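Local structure of glucose-6-phosphate isomerase like protein (Thermus thermophilus, 1WIW) at residues B[35-41]-B[62-66]; B[49-53]-B[172-178]; B[67-71]-B[93-97]. The protein probably binds sugar phosphates and isomerises glucose 6-phosphate or mannose 6-phosphate. The contacts are given in a common frame with arbitrary orientation. Numbering follows the deposited sequence.

Interaction 1 (B[35-41]-B[62-66]); sequences YPGPHAA and EGTLF
Four hydrogen bonds join 35-41 to 62-66. F66 N donates to A40 O at 2.7 Å and T64 N to P38 O at 3.1 Å, both nearly straight. A40 N to T64 O, 3.1 Å, is weak and bent. The fourth uses a side chain: T64, chi1 m, donates from OG1 to P36 O at 2.9 Å. Strands 39-41 and 64-66 run parallel; their short axes approach to 4.5 Å at 23°. H39 pairs with T64, A40 with L65 and A41 with F66. Before the strand, 35-38 is extended loop with a cis peptide bond between G37 and P38. G63 has phi/psi 83/-128, and a CB there would clash with P38 O. On the face with T64 and F66, Y35 and F66 (both chi1 m) form a T-shaped pair. The F66 edge meets the Y35 face, with centroids 5.1 Å apart and planes at 83°. On the other face A40 CB meets L65 CD2 at 3.6 Å. This is the parallel pairing of a beta-alpha-beta unit, whose crossover contains helix 48-54. V92 and helix 110-121 pack on the aromatic pair. Backbone bonds thus fix the register, the T64 hydroxyl ties down the incoming loop, and the rings add apolar packing.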
loop_
_atom_site.group_PDB
_atom_site.type_symbol
_atom_site.label_atom_id
_atom_site.label_comp_id
_atom_site.label_asym_id
_atom_site.label_seq_id
_atom_site.Cartn_x
_atom_site.Cartn_y
_atom_site.Cartn_z
ATOM N N TYR B 35 6.417 -10.464 -30.049
ATOM C CA TYR B 35 5.177 -9.730 -29.839
ATOM C C TYR B 35 5.313 -8.332 -30.418
ATOM O O TYR B 35 6.235 -7.595 -30.076
ATOM C CB TYR B 35 4.859 -9.657 -28.345
ATOM C CG TYR B 35 4.589 -11.010 -27.739
ATOM C CD1 TYR B 35 3.376 -11.660 -27.955
ATOM C CD2 TYR B 35 5.565 -11.668 -26.988
ATOM C CE1 TYR B 35 3.139 -12.931 -27.441
ATOM C CE2 TYR B 35 5.338 -12.941 -26.472
ATOM C CZ TYR B 35 4.124 -13.564 -26.704
ATOM O OH TYR B 35 3.897 -14.823 -26.205
ATOM N N PRO B 36 4.390 -7.949 -31.311
ATOM C CA PRO B 36 4.422 -6.625 -31.934
ATOM C C PRO B 36 4.190 -5.498 -30.937
ATOM O O PRO B 36 3.237 -5.530 -30.159
ATOM C CB PRO B 36 3.312 -6.715 -32.974
ATOM C CG PRO B 36 2.313 -7.600 -32.297
ATOM C CD PRO B 36 3.194 -8.696 -31.737
ATOM N N GLY B 37 5.074 -4.506 -30.960
ATOM C CA GLY B 37 4.936 -3.374 -30.067
ATOM C C GLY B 37 3.912 -2.414 -30.638
ATOM O O GLY B 37 3.444 -2.628 -31.757
ATOM N N PRO B 38 3.532 -1.355 -29.902
ATOM C CA PRO B 38 4.025 -1.028 -28.561
ATOM C C PRO B 38 3.565 -2.060 -27.531
ATOM O O PRO B 38 2.642 -2.836 -27.788
ATOM C CB PRO B 38 3.436 0.357 -28.311
ATOM C CG PRO B 38 2.132 0.281 -29.021
ATOM C CD PRO B 38 2.502 -0.391 -30.324
ATOM N N HIS B 39 4.209 -2.059 -26.369
ATOM C CA HIS B 39 3.887 -3.017 -25.319
ATOM C C HIS B 39 3.188 -2.404 -24.112
ATOM O O HIS B 39 3.470 -1.276 -23.718
ATOM C CB HIS B 39 5.165 -3.710 -24.844
ATOM C CG HIS B 39 5.971 -4.316 -25.950
ATOM N ND1 HIS B 39 5.485 -5.314 -26.765
ATOM C CD2 HIS B 39 7.234 -4.065 -26.371
ATOM C CE1 HIS B 39 6.413 -5.654 -27.642
ATOM N NE2 HIS B 39 7.484 -4.912 -27.425
ATOM N N ALA B 40 2.277 -3.168 -23.524
ATOM C CA ALA B 40 1.552 -2.727 -22.343
ATOM C C ALA B 40 1.313 -3.941 -21.451
ATOM O O ALA B 40 1.263 -5.074 -21.932
ATOM C CB ALA B 40 0.221 -2.088 -22.745
ATOM N N ALA B 41 1.183 -3.703 -20.152
ATOM C CA ALA B 41 0.939 -4.786 -19.217
ATOM C C ALA B 41 0.058 -4.345 -18.056
ATOM O O ALA B 41 0.189 -3.238 -17.536
ATOM C CB ALA B 41 2.257 -5.337 -18.694
ATOM N N GLU B 62 -3.040 -0.274 -29.426
ATOM C CA GLU B 62 -2.393 -1.000 -30.515
ATOM C C GLU B 62 -1.250 -1.874 -29.999
ATOM O O GLU B 62 -0.774 -1.692 -28.877
ATOM C CB GLU B 62 -1.838 -0.009 -31.542
ATOM C CG GLU B 62 -0.826 0.967 -30.952
ATOM C CD GLU B 62 -0.105 1.795 -32.003
ATOM O OE1 GLU B 62 0.758 2.617 -31.623
ATOM O OE2 GLU B 62 -0.397 1.624 -33.206
ATOM N N GLY B 63 -0.810 -2.816 -30.827
ATOM C CA GLY B 63 0.283 -3.689 -30.439
ATOM C C GLY B 63 -0.121 -4.876 -29.582
ATOM O O GLY B 63 -1.030 -5.632 -29.933
ATOM N N THR B 64 0.560 -5.043 -28.453
ATOM C CA THR B 64 0.271 -6.152 -27.556
ATOM C C THR B 64 0.013 -5.686 -26.129
ATOM O O THR B 64 0.712 -4.818 -25.603
ATOM C CB THR B 64 1.438 -7.163 -27.509
ATOM O OG1 THR B 64 1.713 -7.647 -28.827
ATOM C CG2 THR B 64 1.087 -8.338 -26.613
ATOM N N LEU B 65 -1.001 -6.277 -25.511
ATOM C CA LEU B 65 -1.355 -5.965 -24.136
ATOM C C LEU B 65 -1.169 -7.255 -23.351
ATOM O O LEU B 65 -1.865 -8.241 -23.592
ATOM C CB LEU B 65 -2.810 -5.487 -24.050
ATOM C CG LEU B 65 -3.431 -5.148 -22.686
ATOM C CD1 LEU B 65 -3.715 -6.421 -21.914
ATOM C CD2 LEU B 65 -2.507 -4.229 -21.896
ATOM N N PHE B 66 -0.205 -7.256 -22.438
ATOM C CA PHE B 66 0.054 -8.430 -21.621
ATOM C C PHE B 66 -0.807 -8.372 -20.367
ATOM O O PHE B 66 -0.660 -7.477 -19.535
ATOM C CB PHE B 66 1.532 -8.498 -21.241
ATOM C CG PHE B 66 2.438 -8.770 -22.402
ATOM C CD1 PHE B 66 2.444 -10.016 -23.019
ATOM C CD2 PHE B 66 3.277 -7.776 -22.891
ATOM C CE1 PHE B 66 3.271 -10.270 -24.112
ATOM C CE2 PHE B 66 4.109 -8.018 -23.984
ATOM C CZ PHE B 66 4.105 -9.267 -24.595
#

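Interaction 2 (B[49-53]-B[172-178]); sequences FAALL and FRPLEGA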
loop_
_atom_site.group_PDB
_atom_site.type_symbol
_atom_site.label_atom_id
_atom_site.label_comp_id
_atom_site.label_asym_id
_atom_site.label_seq_id
_atom_site.Cartn_x
_atom_site.Cartn_y
_atom_site.Cartn_z
ATOM N N PHE B 49 3.084 -6.961 -9.240
ATOM C CA PHE B 49 4.379 -6.355 -8.948
ATOM C C PHE B 49 5.248 -6.293 -10.205
ATOM O O PHE B 49 5.862 -5.265 -10.500
ATOM C CB PHE B 49 5.081 -7.160 -7.850
ATOM C CG PHE B 49 6.350 -6.534 -7.339
ATOM C CD1 PHE B 49 6.359 -5.221 -6.871
ATOM C CD2 PHE B 49 7.530 -7.269 -7.296
ATOM C CE1 PHE B 49 7.528 -4.654 -6.367
ATOM C CE2 PHE B 49 8.705 -6.714 -6.795
ATOM C CZ PHE B 49 8.704 -5.403 -6.329
ATOM N N ALA B 50 5.286 -7.397 -10.946
ATOM C CA ALA B 50 6.086 -7.486 -12.165
ATOM C C ALA B 50 5.615 -6.482 -13.213
ATOM O O ALA B 50 6.425 -5.856 -13.901
ATOM C CB ALA B 50 6.019 -8.911 -12.725
ATOM N N ALA B 51 4.300 -6.332 -13.337
ATOM C CA ALA B 51 3.736 -5.390 -14.297
ATOM C C ALA B 51 4.232 -3.980 -13.972
ATOM O O ALA B 51 4.640 -3.234 -14.861
ATOM C CB ALA B 51 2.212 -5.436 -14.248
ATOM N N LEU B 52 4.206 -3.625 -12.694
ATOM C CA LEU B 52 4.656 -2.302 -12.269
ATOM C C LEU B 52 6.158 -2.114 -12.464
ATOM O O LEU B 52 6.601 -1.059 -12.915
ATOM C CB LEU B 52 4.278 -2.057 -10.803
ATOM C CG LEU B 52 2.823 -1.637 -10.539
ATOM C CD1 LEU B 52 2.585 -0.259 -11.141
ATOM C CD2 LEU B 52 1.849 -2.646 -11.132
ATOM N N LEU B 53 6.935 -3.139 -12.128
ATOM C CA LEU B 53 8.390 -3.090 -12.274
ATOM C C LEU B 53 8.829 -2.852 -13.706
ATOM O O LEU B 53 9.821 -2.171 -13.948
ATOM C CB LEU B 53 9.033 -4.396 -11.800
ATOM C CG LEU B 53 9.543 -4.452 -10.367
ATOM C CD1 LEU B 53 10.591 -3.364 -10.135
ATOM C CD2 LEU B 53 8.371 -4.279 -9.437
ATOM N N PHE B 172 11.869 2.223 -4.509
ATOM C CA PHE B 172 10.675 1.813 -5.240
ATOM C C PHE B 172 9.650 1.398 -4.190
ATOM O O PHE B 172 9.714 0.289 -3.648
ATOM C CB PHE B 172 10.994 0.639 -6.164
ATOM C CG PHE B 172 9.905 0.330 -7.145
ATOM C CD1 PHE B 172 9.312 -0.922 -7.169
ATOM C CD2 PHE B 172 9.482 1.290 -8.058
ATOM C CE1 PHE B 172 8.313 -1.220 -8.090
ATOM C CE2 PHE B 172 8.483 1.003 -8.983
ATOM C CZ PHE B 172 7.897 -0.259 -8.998
ATOM N N ARG B 173 8.710 2.296 -3.903
ATOM C CA ARG B 173 7.701 2.053 -2.879
ATOM C C ARG B 173 6.890 0.766 -3.023
ATOM O O ARG B 173 6.570 0.125 -2.022
ATOM C CB ARG B 173 6.761 3.263 -2.771
ATOM C CG ARG B 173 7.454 4.557 -2.321
ATOM C CD ARG B 173 8.144 4.403 -0.965
ATOM N NE ARG B 173 7.216 3.947 0.066
ATOM C CZ ARG B 173 6.338 4.724 0.692
ATOM N NH1 ARG B 173 5.529 4.202 1.608
ATOM N NH2 ARG B 173 6.283 6.026 0.425
ATOM N N PRO B 174 6.544 0.365 -4.260
ATOM C CA PRO B 174 5.766 -0.873 -4.395
ATOM C C PRO B 174 6.481 -2.127 -3.880
ATOM O O PRO B 174 5.847 -3.165 -3.682
ATOM C CB PRO B 174 5.473 -0.935 -5.890
ATOM C CG PRO B 174 5.363 0.516 -6.261
ATOM C CD PRO B 174 6.552 1.113 -5.531
ATOM N N LEU B 175 7.792 -2.037 -3.659
ATOM C CA LEU B 175 8.539 -3.189 -3.156
ATOM C C LEU B 175 8.035 -3.588 -1.764
ATOM O O LEU B 175 7.941 -4.777 -1.451
ATOM C CB LEU B 175 10.042 -2.885 -3.091
ATOM C CG LEU B 175 10.915 -3.954 -2.403
ATOM C CD1 LEU B 175 10.781 -5.292 -3.127
ATOM C CD2 LEU B 175 12.376 -3.500 -2.385
ATOM N N GLU B 176 7.709 -2.594 -0.940
ATOM C CA GLU B 176 7.216 -2.835 0.423
ATOM C C GLU B 176 6.031 -3.795 0.416
ATOM O O GLU B 176 5.986 -4.757 1.187
ATOM C CB GLU B 176 6.788 -1.512 1.066
ATOM C CG GLU B 176 7.915 -0.504 1.180
ATOM C CD GLU B 176 7.420 0.921 1.324
ATOM O OE1 GLU B 176 8.270 1.826 1.392
ATOM O OE2 GLU B 176 6.191 1.138 1.363
ATOM N N GLY B 177 5.069 -3.513 -0.457
ATOM C CA GLY B 177 3.891 -4.351 -0.568
ATOM C C GLY B 177 4.242 -5.763 -0.995
ATOM O O GLY B 177 3.680 -6.724 -0.478
ATOM N N ALA B 178 5.174 -5.894 -1.933
ATOM C CA ALA B 178 5.575 -7.213 -2.407
ATOM C C ALA B 178 6.263 -8.012 -1.296
ATOM O O ALA B 178 6.083 -9.229 -1.195
ATOM C CB ALA B 178 6.510 -7.078 -3.613
#
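F49 lays one face of its ring under the methyl of A178. A178 CB sits 3.6 Å from the ring centroid and only 3° off its normal, a nearly ideal CH-pi contact. Chi1 of F49 is t, which carries the ring out from helix 48-54 toward helix 174-185. There CE1 of F49 is 3.5 Å from P174 O, and CZ of F49 is 3.8 Å from L175 CD1. F172, also t, reaches the other way. Its CE1 lies 3.9 Å from F49 CE1, its CZ lies 4.4 Å from L52 CB, and its ring packs against the end of L53. The short helix axes are nearly antiparallel, at 161°, but 10.8 Å apart, so large side chains span the gap.

R173 and E176 take no part and instead pair with each other. They form a salt bridge, R173 NE to E176 OE1 at 2.7 Å. R173 also bonds the carbonyls of P195 and P196.

The contact joins the two sequence-family regions of the chain, N-terminal PGI and C-terminal SIS. Helix 251-272 adds V255, which touches both L53 and F172. A50 belongs to a glycine-rich strand-turn-helix pattern, consistent with a Rossmann-like SIS fold. The segments meet mainly through apolar and CH-pi contacts, with no polar bond between them. This junction therefore rests on the fit of the rings and methyls, at a partly exposed surface.

Interaction 3 (B[67-71]-B[93-97]); sequences LLEGG and RVGFR
The end of strand 64-70 is tightly pleated: L68 and E69 are each the centre of an inverse gamma turn, with phi/psi of -86/87 and -81/77. G70 N bonds L68 O at 3.0 Å, and E69 N bonds L67 O weakly at 3.1 Å. Strand 93-95 still runs parallel to it, the short axes inclined at 26°. L67 pairs with R93, L68 with V94 and E69 with G95, whose CA atoms are 4.6 Å apart. V94 N donates to L67 O at 2.9 Å in a straight bond. E69 N to V94 O is short, 2.7 Å, but bent and weak.

On the face with L67, a salt bridge links the strands. E69 (chi1 m, chi2 t) presents its carboxylate to the guanidinium edge of R93 (m, t, p). R93 NE meets E69 OE1 at 2.8 Å, and R93 NH2 meets E69 OE2 at 3.0 Å. On the other face L68 CD2 touches V94 CB at 3.9 Å.

A CB on G95 would clash with E69 O. At G71, phi/psi 102/164, a CB would jam against the preceding carbonyl and crowd F96 CE1. The F96 edge (chi1 p) brings CE1 to 3.2 Å from G71 N.

This is a beta-alpha-beta crossover unit of the parallel sheet. Its helix 76-83 packs on L67 and E69, helix 110-121 on L68 and V94, while strand 39-45 bonds the far side of 64-70.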
loop_
_atom_site.group_PDB
_atom_site.type_symbol
_atom_site.label_atom_id
_atom_site.label_comp_id
_atom_site.label_asym_id
_atom_site.label_seq_id
_atom_site.Cartn_x
_atom_site.Cartn_y
_atom_site.Cartn_z
ATOM N N LEU B 67 -1.716 -9.332 -20.251
ATOM C CA LEU B 67 -2.621 -9.410 -19.110
ATOM C C LEU B 67 -2.052 -10.465 -18.167
ATOM O O LEU B 67 -2.203 -11.656 -18.411
ATOM C CB LEU B 67 -4.009 -9.822 -19.603
ATOM C CG LEU B 67 -5.251 -9.248 -18.922
ATOM C CD1 LEU B 67 -5.159 -7.731 -18.868
ATOM C CD2 LEU B 67 -6.492 -9.685 -19.700
ATOM N N LEU B 68 -1.388 -10.024 -17.100
ATOM C CA LEU B 68 -0.778 -10.947 -16.144
ATOM C C LEU B 68 -1.787 -11.381 -15.084
ATOM O O LEU B 68 -1.883 -10.777 -14.012
ATOM C CB LEU B 68 0.443 -10.283 -15.490
ATOM C CG LEU B 68 1.384 -9.568 -16.470
ATOM C CD1 LEU B 68 2.627 -9.074 -15.742
ATOM C CD2 LEU B 68 1.777 -10.516 -17.593
ATOM N N GLU B 69 -2.530 -12.439 -15.395
ATOM C CA GLU B 69 -3.564 -12.959 -14.507
ATOM C C GLU B 69 -3.000 -13.839 -13.401
ATOM O O GLU B 69 -3.101 -15.069 -13.456
ATOM C CB GLU B 69 -4.588 -13.744 -15.326
ATOM C CG GLU B 69 -5.129 -12.952 -16.499
ATOM C CD GLU B 69 -6.158 -13.712 -17.311
ATOM O OE1 GLU B 69 -6.626 -13.157 -18.330
ATOM O OE2 GLU B 69 -6.499 -14.855 -16.937
ATOM N N GLY B 70 -2.422 -13.191 -12.392
ATOM C CA GLY B 70 -1.825 -13.903 -11.276
ATOM C C GLY B 70 -2.761 -14.184 -10.116
ATOM O O GLY B 70 -2.303 -14.466 -9.005
ATOM N N GLY B 71 -4.065 -14.078 -10.362
ATOM C CA GLY B 71 -5.047 -14.364 -9.329
ATOM C C GLY B 71 -5.733 -13.220 -8.600
ATOM O O GLY B 71 -5.304 -12.063 -8.652
ATOM N N ARG B 93 -2.726 -13.398 -22.558
ATOM C CA ARG B 93 -2.995 -13.784 -21.182
ATOM C C ARG B 93 -1.896 -14.671 -20.615
ATOM O O ARG B 93 -1.597 -15.736 -21.157
ATOM C CB ARG B 93 -4.329 -14.525 -21.102
ATOM C CG ARG B 93 -5.534 -13.725 -21.574
ATOM C CD ARG B 93 -6.769 -14.612 -21.601
ATOM N NE ARG B 93 -7.063 -15.162 -20.281
ATOM C CZ ARG B 93 -7.833 -16.223 -20.063
ATOM N NH1 ARG B 93 -8.393 -16.862 -21.083
ATOM N NH2 ARG B 93 -8.042 -16.647 -18.825
ATOM N N VAL B 94 -1.307 -14.219 -19.514
ATOM C CA VAL B 94 -0.241 -14.944 -18.838
ATOM C C VAL B 94 -0.678 -15.179 -17.394
ATOM O O VAL B 94 -0.892 -14.222 -16.649
ATOM C CB VAL B 94 1.065 -14.120 -18.841
ATOM C CG1 VAL B 94 2.185 -14.918 -18.229
ATOM C CG2 VAL B 94 1.416 -13.707 -20.258
ATOM N N GLY B 95 -0.818 -16.444 -17.002
ATOM C CA GLY B 95 -1.240 -16.740 -15.641
ATOM C C GLY B 95 -1.280 -18.216 -15.299
ATOM O O GLY B 95 -0.581 -19.019 -15.913
ATOM N N PHE B 96 -2.100 -18.586 -14.320
ATOM C CA PHE B 96 -2.191 -19.987 -13.913
ATOM C C PHE B 96 -3.455 -20.713 -14.365
ATOM O O PHE B 96 -3.491 -21.941 -14.361
ATOM C CB PHE B 96 -2.061 -20.113 -12.396
ATOM C CG PHE B 96 -3.111 -19.365 -11.636
ATOM C CD1 PHE B 96 -2.976 -18.006 -11.392
ATOM C CD2 PHE B 96 -4.251 -20.019 -11.178
ATOM C CE1 PHE B 96 -3.963 -17.305 -10.701
ATOM C CE2 PHE B 96 -5.242 -19.330 -10.489
ATOM C CZ PHE B 96 -5.100 -17.971 -10.249
ATOM N N ARG B 97 -4.492 -19.972 -14.744
ATOM C CA ARG B 97 -5.726 -20.607 -15.193
ATOM C C ARG B 97 -5.480 -21.341 -16.509
ATOM O O ARG B 97 -4.678 -20.902 -17.335
ATOM C CB ARG B 97 -6.842 -19.574 -15.368
ATOM C CG ARG B 97 -7.250 -18.887 -14.070
ATOM C CD ARG B 97 -8.526 -18.070 -14.240
ATOM N NE ARG B 97 -8.873 -17.318 -13.033
ATOM C CZ ARG B 97 -9.145 -17.866 -11.851
ATOM N NH1 ARG B 97 -9.114 -19.184 -11.697
ATOM N NH2 ARG B 97 -9.449 -17.093 -10.817
#

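How the interactions relate
Interactions 1 and 3 lie on one parallel sheet and share strand 64-70. Its first half pairs with strand 39-45 in interaction 1, and its second half with strand 90-95 in interaction 3. Their centres are 16 Å apart. Interaction 3 is largely buried, with a salt bridge in which E69 is buried and R93 partly exposed. Interaction 1 is only partly buried, with an exposed proline-rich loop and an aromatic pair. Interaction 2 is a surface contact, although its centre is just 8 Å from that of the chain. It joins helices from the two family regions without hydrogen bonds. Helix 48-54 connects the strands of interaction 1, and A51 CB packs on L68 CD1 of interaction 3 at 4.0 Å.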